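Local coordinates for protein EDTA monooxygenase (EDTA-degrading bacterium BNC1, PDB 5DQP) that acts as a monooxygenase in the bacterial breakdown of EDTA, probably using reduced FMN supplied by a partner flavin reductase, at residues E297-Q302 with L346-L351. Residues are numbered along the deposited sequence; the frame is centred on the assembly and turned at random.
Sequences EALSKQ and LSLRQL
No ring or other planar side chain lies between Leu299 and Leu348; the terminal methyls of branched side chains do the touching where two helices of a luciferase-like monooxygenase with a TIM-barrel fold pack. Both helices, 292-303 and 348-354, lie between barrel strands 262-271 and 358-360. The two leucines run alongside one another, pointing opposite ways, bringing CD2 of Leu299 to 3.6 Å from CD1 of Leu348. With CG anti to the backbone N (chi1 -178°), Leu348 reaches across and divides its branches: CD1 meets Leu299, while CD2 sits 3.6 Å from Ser300 CB. Leu307 touches both Leu348 and Ser300, and Met337 of helix 331-344 packs on Leu299. Cutting Leu348 back to an alanine is likely to open a gap between the helices, Leu299 CD2 and Ser300 CB losing the methyls CD1 and CD2 that respectively meet them. The flat amide of Gln350 forms a capping box with the N-cap Ser347: Ser347 N donates to Gln350 OE1 (3.0 Å, 168° at the hydrogen), and Gln350 N donates to Ser347 OG at 3.2 Å. Ser300 turns its hydroxyl back onto its own helix, OG donating at 2.8 Å to Glu297 O, which also accepts from Lys301 N.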
loop_
_atom_site.group_PDB
_atom_site.type_symbol
_atom_site.label_atom_id
_atom_site.label_comp_id
_atom_site.label_asym_id
_atom_site.label_seq_id
_atom_site.Cartn_x
_atom_site.Cartn_y
_atom_site.Cartn_z
ATOM N N GLU A 297 21.273 -39.329 0.984
ATOM C CA GLU A 297 22.122 -39.733 2.102
ATOM C C GLU A 297 22.022 -38.724 3.249
ATOM O O GLU A 297 21.920 -39.111 4.417
ATOM C CB GLU A 297 23.576 -39.931 1.643
ATOM C CG GLU A 297 24.281 -38.676 1.100
ATOM C CD GLU A 297 25.034 -37.879 2.170
ATOM O OE1 GLU A 297 25.161 -38.383 3.311
ATOM O OE2 GLU A 297 25.498 -36.750 1.865
ATOM N N ALA A 298 22.004 -37.430 2.937
ATOM C CA ALA A 298 21.795 -36.442 3.989
ATOM C C ALA A 298 20.534 -36.745 4.799
ATOM O O ALA A 298 20.541 -36.676 6.032
ATOM C CB ALA A 298 21.725 -35.041 3.386
ATOM N N LEU A 299 19.436 -37.089 4.127
ATOM C CA LEU A 299 18.188 -37.323 4.849
ATOM C C LEU A 299 18.259 -38.584 5.708
ATOM O O LEU A 299 17.753 -38.605 6.840
ATOM C CB LEU A 299 17.033 -37.414 3.856
ATOM C CG LEU A 299 15.625 -37.508 4.429
ATOM C CD1 LEU A 299 15.326 -36.324 5.361
ATOM C CD2 LEU A 299 14.631 -37.563 3.275
ATOM N N SER A 300 18.867 -39.654 5.189
ATOM C CA SER A 300 18.901 -40.903 5.943
ATOM C C SER A 300 19.689 -40.736 7.234
ATOM O O SER A 300 19.349 -41.327 8.263
ATOM C CB SER A 300 19.499 -42.028 5.094
ATOM O OG SER A 300 20.842 -41.717 4.743
ATOM N N LYS A 301 20.755 -39.942 7.200
ATOM C CA LYS A 301 21.474 -39.654 8.433
ATOM C C LYS A 301 20.594 -38.863 9.395
ATOM O O LYS A 301 20.530 -39.167 10.594
ATOM C CB LYS A 301 22.778 -38.909 8.119
ATOM C CG LYS A 301 23.637 -39.618 7.068
ATOM C CD LYS A 301 25.036 -39.018 6.983
ATOM C CE LYS A 301 25.072 -37.697 6.241
ATOM N NZ LYS A 301 26.371 -37.002 6.466
ATOM N N GLN A 302 19.884 -37.862 8.889
ATOM C CA GLN A 302 19.066 -37.054 9.786
ATOM C C GLN A 302 18.018 -37.890 10.500
ATOM O O GLN A 302 17.659 -37.594 11.649
ATOM C CB GLN A 302 18.410 -35.918 9.023
ATOM C CG GLN A 302 19.317 -34.704 8.879
ATOM C CD GLN A 302 18.649 -33.615 8.078
ATOM O OE1 GLN A 302 17.950 -33.906 7.111
ATOM N NE2 GLN A 302 18.834 -32.358 8.485
ATOM N N LEU A 346 5.779 -44.513 2.331
ATOM C CA LEU A 346 6.783 -44.013 1.408
ATOM C C LEU A 346 8.114 -44.727 1.591
ATOM O O LEU A 346 8.430 -45.250 2.669
ATOM C CB LEU A 346 6.981 -42.502 1.571
ATOM C CG LEU A 346 5.753 -41.611 1.296
ATOM C CD1 LEU A 346 6.093 -40.149 1.430
ATOM C CD2 LEU A 346 5.107 -41.860 -0.083
ATOM N N SER A 347 8.878 -44.766 0.497
ATOM C CA SER A 347 10.297 -45.041 0.540
ATOM C C SER A 347 11.049 -43.764 0.908
ATOM O O SER A 347 10.491 -42.662 0.930
ATOM C CB SER A 347 10.784 -45.554 -0.813
ATOM O OG SER A 347 10.686 -44.518 -1.768
ATOM N N LEU A 348 12.338 -43.915 1.189
ATOM C CA LEU A 348 13.145 -42.742 1.504
ATOM C C LEU A 348 13.232 -41.790 0.318
ATOM O O LEU A 348 13.155 -40.569 0.485
ATOM C CB LEU A 348 14.536 -43.186 1.947
ATOM C CG LEU A 348 15.474 -42.054 2.350
ATOM C CD1 LEU A 348 14.873 -41.185 3.484
ATOM C CD2 LEU A 348 16.816 -42.653 2.763
ATOM N N ARG A 349 13.410 -42.335 -0.886
ATOM C CA ARG A 349 13.496 -41.511 -2.087
ATOM C C ARG A 349 12.223 -40.707 -2.289
ATOM O O ARG A 349 12.271 -39.549 -2.714
ATOM C CB ARG A 349 13.752 -42.397 -3.315
ATOM C CG ARG A 349 14.143 -41.614 -4.562
ATOM C CD ARG A 349 13.864 -42.382 -5.859
ATOM N NE ARG A 349 14.695 -43.582 -6.014
ATOM C CZ ARG A 349 16.010 -43.563 -6.219
ATOM N NH1 ARG A 349 16.660 -42.406 -6.279
ATOM N NH2 ARG A 349 16.682 -44.702 -6.349
ATOM N N GLN A 350 11.070 -41.321 -2.020
ATOM C CA GLN A 350 9.816 -40.600 -2.150
ATOM C C GLN A 350 9.703 -39.536 -1.072
ATOM O O GLN A 350 9.288 -38.411 -1.344
ATOM C CB GLN A 350 8.629 -41.573 -2.080
ATOM C CG GLN A 350 8.521 -42.511 -3.273
ATOM C CD GLN A 350 7.469 -43.573 -3.069
ATOM O OE1 GLN A 350 7.284 -44.076 -1.959
ATOM N NE2 GLN A 350 6.777 -43.931 -4.139
ATOM N N LEU A 351 10.060 -39.884 0.158
ATOM C CA LEU A 351 9.962 -38.934 1.254
ATOM C C LEU A 351 10.820 -37.689 1.003
ATOM O O LEU A 351 10.389 -36.574 1.301
ATOM C CB LEU A 351 10.356 -39.629 2.561
ATOM C CG LEU A 351 10.374 -38.769 3.824
ATOM C CD1 LEU A 351 8.959 -38.292 4.180
ATOM C CD2 LEU A 351 11.000 -39.572 4.970
#